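Local coordinates for protein protoporphyrinogen oxidase (Exiguobacterium sibiricum, PDB 3LOV) that probably oxidises coproporphyrinogen III to coproporphyrin III with a bound FAD cofactor, a step of coproporphyrin-dependent heme b biosynthesis, at residues V8-G13 with V281-P286; L34-E39 with I251-P256. All coordinates share one frame; numbering follows the deposited sequence.

Overall arrangement
Contacts 1 and 2 lie in one five-stranded parallel sheet of the dinucleotide-binding fold. Across it the strands run 250-252, 31-35, 6-10, 280-283 and 435-437, so contact 2 joins the first pair and contact 1 the third and fourth. Their centres are about 10 Å apart, and they meet where G11 N lies 2.8 Å from L35 O, a probable hydrogen bond. Along the chain contact 2 is nested within the loop closed by contact 1. The result is a composite adenosine site: I285 of contact 1 and A37 of contact 2 cover opposite faces of the FAD adenine, with the ribose held beyond the strand ends, so distant parts of the chain meet on one cofactor.

Contact 1. Residues V8-G13 with V281-P286; sequences VIVGGG and VLLTIP. With FAD (flavin-adenine dinucleotide), chain B.
The T284 hydroxyl stands between its own backbone N and carbonyl carbon (chi1 75°), a torsion that brings OG1 to 2.7 Å from V10 O. V10 turns CG1 anti to its backbone N (chi1 -175°), and this methyl packs 3.6 Å from I285 CG2 while CG2 of V10 meets L283 CD2. V10 O is thus gripped twice, by T284 OG1 tilted from the carbonyl plane and by T284 N. Upstream, strands 8-10 and 281-283 run parallel, with L282 hydrogen-bonded through N to V8 O and through O to V10 N.

The strand ends open onto FAD. I285 CG2 lies over one face of the adenine, 3.3 Å from FAD C4A, and V10 CG1 approaches FAD C2A at 3.5 Å. A CB on G11 would clash with T284 OG1 and, at the residue's phi of 108°, also press on V10 O. The glycine-rich turn between strand 6-10 and helix 14-26, consistent with a Rossmann-type GxGxxG loop, is tied by one water to the phosphate: the water takes the G13 N-H (2.8 Å) and donates to both T284 OG1 and FAD O2P.

Helix 14-26, whose N-cap position is held by G13, covers the sheet face bearing I9 and L282 through A19. Strand 31-35 flanks strand 6-10, and strand 435-437 flanks strand 280-283.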
loop_
_atom_site.group_PDB
_atom_site.type_symbol
_atom_site.label_atom_id
_atom_site.label_comp_id
_atom_site.label_asym_id
_atom_site.label_seq_id
_atom_site.Cartn_x
_atom_site.Cartn_y
_atom_site.Cartn_z
ATOM N N VAL A 8 17.436 12.168 -15.754
ATOM C CA VAL A 8 16.489 12.971 -14.982
ATOM C C VAL A 8 15.454 12.005 -14.401
ATOM O O VAL A 8 14.812 11.226 -15.139
ATOM C CB VAL A 8 15.744 14.051 -15.839
ATOM C CG1 VAL A 8 14.742 14.805 -14.987
ATOM C CG2 VAL A 8 16.724 15.049 -16.489
ATOM N N ILE A 9 15.295 12.076 -13.096
ATOM C CA ILE A 9 14.311 11.271 -12.349
ATOM C C ILE A 9 13.176 12.220 -12.065
ATOM O O ILE A 9 13.426 13.368 -11.630
ATOM C CB ILE A 9 14.927 10.760 -11.033
ATOM C CG1 ILE A 9 15.971 9.696 -11.339
ATOM C CG2 ILE A 9 13.835 10.228 -10.030
ATOM C CD1 ILE A 9 17.002 9.495 -10.210
ATOM N N VAL A 10 11.935 11.783 -12.347
ATOM C CA VAL A 10 10.792 12.633 -12.202
ATOM C C VAL A 10 9.887 12.094 -11.058
ATOM O O VAL A 10 9.376 10.989 -11.135
ATOM C CB VAL A 10 9.997 12.788 -13.533
ATOM C CG1 VAL A 10 8.847 13.807 -13.353
ATOM C CG2 VAL A 10 10.909 13.249 -14.711
ATOM N N GLY A 11 9.712 12.910 -10.011
ATOM C CA GLY A 11 8.932 12.569 -8.827
ATOM C C GLY A 11 9.873 12.342 -7.665
ATOM O O GLY A 11 10.860 11.603 -7.802
ATOM N N GLY A 12 9.604 13.022 -6.542
ATOM C CA GLY A 12 10.411 12.916 -5.368
ATOM C C GLY A 12 9.798 12.166 -4.204
ATOM O O GLY A 12 10.070 12.499 -3.014
ATOM N N GLY A 13 9.005 11.138 -4.515
ATOM C CA GLY A 13 8.494 10.257 -3.475
ATOM C C GLY A 13 9.565 9.227 -3.143
ATOM O O GLY A 13 10.710 9.371 -3.554
ATOM N N VAL A 281 15.294 9.116 -18.760
ATOM C CA VAL A 281 14.229 9.658 -17.949
ATOM C C VAL A 281 13.563 8.516 -17.164
ATOM O O VAL A 281 13.138 7.520 -17.777
ATOM C CB VAL A 281 13.174 10.378 -18.813
ATOM C CG1 VAL A 281 12.126 11.106 -17.911
ATOM C CG2 VAL A 281 13.836 11.358 -19.785
ATOM N N LEU A 282 13.485 8.658 -15.836
ATOM C CA LEU A 282 12.721 7.734 -14.985
ATOM C C LEU A 282 11.499 8.481 -14.465
ATOM O O LEU A 282 11.607 9.420 -13.657
ATOM C CB LEU A 282 13.561 7.104 -13.840
ATOM C CG LEU A 282 12.869 5.974 -13.008
ATOM C CD1 LEU A 282 12.648 4.626 -13.775
ATOM C CD2 LEU A 282 13.650 5.680 -11.737
ATOM N N LEU A 283 10.329 8.090 -14.987
ATOM C CA LEU A 283 9.057 8.613 -14.517
ATOM C C LEU A 283 8.535 7.802 -13.303
ATOM O O LEU A 283 8.305 6.606 -13.404
ATOM C CB LEU A 283 8.024 8.657 -15.673
ATOM C CG LEU A 283 8.437 9.467 -16.912
ATOM C CD1 LEU A 283 7.410 9.362 -18.085
ATOM C CD2 LEU A 283 8.650 10.964 -16.533
ATOM N N THR A 284 8.324 8.478 -12.168
ATOM C CA THR A 284 7.850 7.832 -10.940
ATOM C C THR A 284 6.591 8.523 -10.441
ATOM O O THR A 284 6.147 8.295 -9.321
ATOM C CB THR A 284 8.969 7.793 -9.834
ATOM O OG1 THR A 284 9.165 9.080 -9.236
ATOM C CG2 THR A 284 10.307 7.339 -10.424
ATOM N N ILE A 285 6.019 9.350 -11.315
ATOM C CA ILE A 285 4.861 10.164 -11.031
ATOM C C ILE A 285 3.583 9.356 -11.332
ATOM O O ILE A 285 3.671 8.275 -11.886
ATOM C CB ILE A 285 4.854 11.432 -11.888
ATOM C CG1 ILE A 285 4.672 11.094 -13.382
ATOM C CG2 ILE A 285 6.111 12.250 -11.611
ATOM C CD1 ILE A 285 4.629 12.357 -14.290
ATOM N N PRO A 286 2.417 9.869 -10.939
ATOM C CA PRO A 286 1.208 9.072 -11.161
ATOM C C PRO A 286 1.020 8.708 -12.643
ATOM O O PRO A 286 1.210 9.548 -13.537
ATOM C CB PRO A 286 0.088 9.997 -10.696
ATOM C CG PRO A 286 0.719 10.910 -9.648
ATOM C CD PRO A 286 2.190 10.996 -9.999
HETATM P PA FAD B . 4.175 9.011 -4.545
HETATM O O1A FAD B . 4.449 8.868 -3.086
HETATM O O2A FAD B . 2.787 9.289 -4.986
HETATM O O5B FAD B . 5.129 10.146 -5.122
HETATM C C5B FAD B . 4.926 10.746 -6.376
HETATM C C4B FAD B . 5.745 12.042 -6.408
HETATM O O4B FAD B . 5.755 12.601 -7.724
HETATM C C3B FAD B . 5.177 13.063 -5.444
HETATM O O3B FAD B . 6.190 13.663 -4.656
HETATM C C2B FAD B . 4.514 14.033 -6.402
HETATM O O2B FAD B . 4.492 15.335 -5.933
HETATM C C1B FAD B . 5.401 13.951 -7.627
HETATM N N9A FAD B . 4.782 14.380 -8.891
HETATM C C8A FAD B . 3.494 14.272 -9.366
HETATM N N7A FAD B . 3.409 14.822 -10.604
HETATM C C5A FAD B . 4.651 15.294 -10.928
HETATM C C6A FAD B . 5.183 15.929 -12.052
HETATM N N6A FAD B . 4.437 16.169 -13.127
HETATM N N1A FAD B . 6.520 16.290 -12.068
HETATM C C2A FAD B . 7.337 15.990 -11.004
HETATM N N3A FAD B . 6.815 15.337 -9.903
HETATM C C4A FAD B . 5.505 15.021 -9.863
HETATM N N1 FAD B . 2.641 1.004 1.562
HETATM C C2 FAD B . 3.217 0.251 2.547
HETATM O O2 FAD B . 4.221 -0.435 2.311
HETATM N N3 FAD B . 2.662 0.236 3.801
HETATM C C4 FAD B . 1.545 0.928 4.101
HETATM O O4 FAD B . 1.125 0.895 5.242
HETATM C C4X FAD B . 0.921 1.670 3.120
HETATM N N5 FAD B . -0.200 2.422 3.433
HETATM C C5X FAD B . -0.796 3.182 2.423
HETATM C C6 FAD B . -1.952 3.919 2.703
HETATM C C7 FAD B . -2.563 4.686 1.697
HETATM C C7M FAD B . -3.797 5.482 2.006
HETATM C C8 FAD B . -1.999 4.749 0.410
HETATM C C8M FAD B . -2.632 5.553 -0.712
HETATM C C9 FAD B . -0.841 4.032 0.123
HETATM C C9A FAD B . -0.229 3.237 1.119
HETATM N N10 FAD B . 0.935 2.512 0.834
HETATM C C10 FAD B . 1.499 1.722 1.843
HETATM C "C1'" FAD B . 1.590 2.495 -0.527
HETATM C "C2'" FAD B . 2.737 3.536 -0.537
HETATM O "O2'" FAD B . 2.192 4.789 -0.348
HETATM C "C3'" FAD B . 3.537 3.543 -1.846
HETATM O "O3'" FAD B . 4.336 2.368 -1.817
HETATM C "C4'" FAD B . 4.502 4.741 -2.042
HETATM O "O4'" FAD B . 4.184 5.920 -1.327
HETATM C "C5'" FAD B . 4.562 5.173 -3.494
HETATM O "O5'" FAD B . 5.558 6.153 -3.637
HETATM P P FAD B . 5.865 6.726 -5.076
HETATM O O1P FAD B . 5.791 5.667 -6.146
HETATM O O2P FAD B . 7.092 7.605 -5.118
HETATM O O3P FAD B . 4.589 7.703 -5.380
HETATM O O HOH W 1 8.585 9.292 -6.555
#

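Contact 2. Residues L34-E39 with I251-P256; sequences LLEAGE and IRLETP. With FAD (flavin-adenine dinucleotide), chain B.
Strands 34-35 and 251-252 pair in parallel, R252 N donating a hydrogen bond to L34 O and R252 O receiving one from E36 N, before both chains turn and T255 N reaches E36 O at 2.8 Å. This is the end of the second strand of a Rossmann-type fold, where an acidic residue classically holds the adenosine ribose. E36 fills that role: CG stands anti to the backbone N (chi1 167°) and a bend at chi2 (49°) swings the carboxylate to FAD. E36 OE1 accepts a hydrogen bond from FAD O3B at 2.5 Å and another from G12 N of the glycine-rich turn. E36 OE2 accepts from FAD O2B at 2.6 Å and, on its anti side, from G38 N. An alanine here would probably leave both ribose hydroxyls and the amides of G12 and G38 without their acceptor, and free the turn at G38 to shift.

The aliphatic part of E36 is crossed by L253, whose CD2 lies 3.9 Å from E36 CG. A37 CB lies over one face of the adenine and also touches P256 CB, 3.7 Å away. On one face of the paired strands, L35 and R252 run side by side, L35 CD2 lying over one guanidinium face toward the rim, while R252 NH1 forms a salt bridge with E276. Farther out, G38 O takes E254 N from above its carbonyl plane, and the carboxylates of E39 and E254 approach each other, which probably costs some repulsion. Within 251-256, T255 OG1 donates a hydrogen bond to L253 O at 2.7 Å.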
loop_
_atom_site.group_PDB
_atom_site.type_symbol
_atom_site.label_atom_id
_atom_site.label_comp_id
_atom_site.label_asym_id
_atom_site.label_seq_id
_atom_site.Cartn_x
_atom_site.Cartn_y
_atom_site.Cartn_z
ATOM N N LEU A 34 16.736 15.438 -10.142
ATOM C CA LEU A 34 15.406 14.977 -9.724
ATOM C C LEU A 34 14.459 16.160 -9.654
ATOM O O LEU A 34 14.695 17.121 -8.897
ATOM C CB LEU A 34 15.453 14.272 -8.377
ATOM C CG LEU A 34 14.166 13.566 -7.929
ATOM C CD1 LEU A 34 14.476 12.268 -7.150
ATOM C CD2 LEU A 34 13.238 14.501 -7.148
ATOM N N LEU A 35 13.389 16.062 -10.442
ATOM C CA LEU A 35 12.307 17.057 -10.479
ATOM C C LEU A 35 11.107 16.613 -9.630
ATOM O O LEU A 35 10.477 15.559 -9.886
ATOM C CB LEU A 35 11.861 17.253 -11.924
ATOM C CG LEU A 35 12.933 17.614 -12.991
ATOM C CD1 LEU A 35 12.319 17.763 -14.435
ATOM C CD2 LEU A 35 13.647 18.878 -12.579
ATOM N N GLU A 36 10.771 17.423 -8.635
ATOM C CA GLU A 36 9.599 17.198 -7.783
ATOM C C GLU A 36 8.629 18.355 -7.984
ATOM O O GLU A 36 9.046 19.494 -7.890
ATOM C CB GLU A 36 10.029 17.122 -6.313
ATOM C CG GLU A 36 8.921 17.198 -5.274
ATOM C CD GLU A 36 7.724 16.256 -5.518
ATOM O OE1 GLU A 36 7.932 15.065 -5.801
ATOM O OE2 GLU A 36 6.569 16.709 -5.361
ATOM N N ALA A 37 7.352 18.062 -8.245
ATOM C CA ALA A 37 6.360 19.107 -8.524
ATOM C C ALA A 37 6.025 20.005 -7.343
ATOM O O ALA A 37 5.699 21.159 -7.533
ATOM C CB ALA A 37 5.089 18.507 -9.047
ATOM N N GLY A 38 6.065 19.481 -6.131
ATOM C CA GLY A 38 5.528 20.217 -4.975
ATOM C C GLY A 38 6.601 20.813 -4.089
ATOM O O GLY A 38 7.788 20.873 -4.430
ATOM N N GLU A 39 6.190 21.239 -2.911
ATOM C CA GLU A 39 7.099 21.920 -1.979
ATOM C C GLU A 39 8.019 21.008 -1.134
ATOM O O GLU A 39 8.777 21.531 -0.326
ATOM C CB GLU A 39 6.268 22.731 -1.001
ATOM C CG GLU A 39 5.592 21.897 0.057
ATOM C CD GLU A 39 4.289 21.323 -0.389
ATOM O OE1 GLU A 39 4.073 21.140 -1.620
ATOM O OE2 GLU A 39 3.480 21.046 0.514
ATOM N N ILE A 251 18.405 18.158 -6.624
ATOM C CA ILE A 251 16.973 18.025 -6.322
ATOM C C ILE A 251 16.304 19.357 -6.629
ATOM O O ILE A 251 16.643 20.352 -5.992
ATOM C CB ILE A 251 16.677 17.744 -4.810
ATOM C CG1 ILE A 251 17.444 16.527 -4.257
ATOM C CG2 ILE A 251 15.175 17.645 -4.581
ATOM C CD1 ILE A 251 16.796 15.260 -4.376
ATOM N N ARG A 252 15.330 19.383 -7.544
ATOM C CA ARG A 252 14.592 20.627 -7.799
ATOM C C ARG A 252 13.168 20.514 -7.274
ATOM O O ARG A 252 12.357 19.777 -7.827
ATOM C CB ARG A 252 14.564 20.978 -9.296
ATOM C CG ARG A 252 15.919 20.894 -10.052
ATOM C CD ARG A 252 16.447 22.238 -10.520
ATOM N NE ARG A 252 15.589 22.877 -11.518
ATOM C CZ ARG A 252 15.645 22.660 -12.832
ATOM N NH1 ARG A 252 16.518 21.799 -13.353
ATOM N NH2 ARG A 252 14.796 23.304 -13.638
ATOM N N LEU A 253 12.852 21.239 -6.224
ATOM C CA LEU A 253 11.482 21.242 -5.708
ATOM C C LEU A 253 10.648 22.245 -6.520
ATOM O O LEU A 253 11.184 23.052 -7.278
ATOM C CB LEU A 253 11.464 21.608 -4.226
ATOM C CG LEU A 253 12.160 20.685 -3.238
ATOM C CD1 LEU A 253 12.145 21.359 -1.850
ATOM C CD2 LEU A 253 11.535 19.269 -3.216
ATOM N N GLU A 254 9.343 22.196 -6.345
ATOM C CA GLU A 254 8.432 23.090 -7.026
ATOM C C GLU A 254 8.744 23.150 -8.522
ATOM O O GLU A 254 8.704 24.208 -9.093
ATOM C CB GLU A 254 8.506 24.508 -6.415
ATOM C CG GLU A 254 8.149 24.598 -4.948
ATOM C CD GLU A 254 6.644 24.551 -4.644
ATOM O OE1 GLU A 254 5.820 24.379 -5.549
ATOM O OE2 GLU A 254 6.268 24.663 -3.462
ATOM N N THR A 255 9.070 22.022 -9.148
ATOM C CA THR A 255 9.404 21.999 -10.555
ATOM C C THR A 255 8.707 20.839 -11.239
ATOM O O THR A 255 9.306 19.825 -11.530
ATOM C CB THR A 255 10.900 21.930 -10.781
ATOM O OG1 THR A 255 11.534 22.919 -9.977
ATOM C CG2 THR A 255 11.237 22.180 -12.250
ATOM N N PRO A 256 7.415 21.000 -11.523
ATOM C CA PRO A 256 6.749 19.904 -12.187
ATOM C C PRO A 256 7.262 19.719 -13.593
ATOM O O PRO A 256 7.655 20.688 -14.236
ATOM C CB PRO A 256 5.287 20.340 -12.208
ATOM C CG PRO A 256 5.322 21.791 -12.035
ATOM C CD PRO A 256 6.463 22.035 -11.098
HETATM P PA FAD B . 4.175 9.011 -4.545
HETATM O O1A FAD B . 4.449 8.868 -3.086
HETATM O O2A FAD B . 2.787 9.289 -4.986
HETATM O O5B FAD B . 5.129 10.146 -5.122
HETATM C C5B FAD B . 4.926 10.746 -6.376
HETATM C C4B FAD B . 5.745 12.042 -6.408
HETATM O O4B FAD B . 5.755 12.601 -7.724
HETATM C C3B FAD B . 5.177 13.063 -5.444
HETATM O O3B FAD B . 6.190 13.663 -4.656
HETATM C C2B FAD B . 4.514 14.033 -6.402
HETATM O O2B FAD B . 4.492 15.335 -5.933
HETATM C C1B FAD B . 5.401 13.951 -7.627
HETATM N N9A FAD B . 4.782 14.380 -8.891
HETATM C C8A FAD B . 3.494 14.272 -9.366
HETATM N N7A FAD B . 3.409 14.822 -10.604
HETATM C C5A FAD B . 4.651 15.294 -10.928
HETATM C C6A FAD B . 5.183 15.929 -12.052
HETATM N N6A FAD B . 4.437 16.169 -13.127
HETATM N N1A FAD B . 6.520 16.290 -12.068
HETATM C C2A FAD B . 7.337 15.990 -11.004
HETATM N N3A FAD B . 6.815 15.337 -9.903
HETATM C C4A FAD B . 5.505 15.021 -9.863
HETATM N N1 FAD B . 2.641 1.004 1.562
HETATM C C2 FAD B . 3.217 0.251 2.547
HETATM O O2 FAD B . 4.221 -0.435 2.311
HETATM N N3 FAD B . 2.662 0.236 3.801
HETATM C C4 FAD B . 1.545 0.928 4.101
HETATM O O4 FAD B . 1.125 0.895 5.242
HETATM C C4X FAD B . 0.921 1.670 3.120
HETATM N N5 FAD B . -0.200 2.422 3.433
HETATM C C5X FAD B . -0.796 3.182 2.423
HETATM C C6 FAD B . -1.952 3.919 2.703
HETATM C C7 FAD B . -2.563 4.686 1.697
HETATM C C7M FAD B . -3.797 5.482 2.006
HETATM C C8 FAD B . -1.999 4.749 0.410
HETATM C C8M FAD B . -2.632 5.553 -0.712
HETATM C C9 FAD B . -0.841 4.032 0.123
HETATM C C9A FAD B . -0.229 3.237 1.119
HETATM N N10 FAD B . 0.935 2.512 0.834
HETATM C C10 FAD B . 1.499 1.722 1.843
HETATM C "C1'" FAD B . 1.590 2.495 -0.527
HETATM C "C2'" FAD B . 2.737 3.536 -0.537
HETATM O "O2'" FAD B . 2.192 4.789 -0.348
HETATM C "C3'" FAD B . 3.537 3.543 -1.846
HETATM O "O3'" FAD B . 4.336 2.368 -1.817
HETATM C "C4'" FAD B . 4.502 4.741 -2.042
HETATM O "O4'" FAD B . 4.184 5.920 -1.327
HETATM C "C5'" FAD B . 4.562 5.173 -3.494
HETATM O "O5'" FAD B . 5.558 6.153 -3.637
HETATM P P FAD B . 5.865 6.726 -5.076
HETATM O O1P FAD B . 5.791 5.667 -6.146
HETATM O O2P FAD B . 7.092 7.605 -5.118
HETATM O O3P FAD B . 4.589 7.703 -5.380
#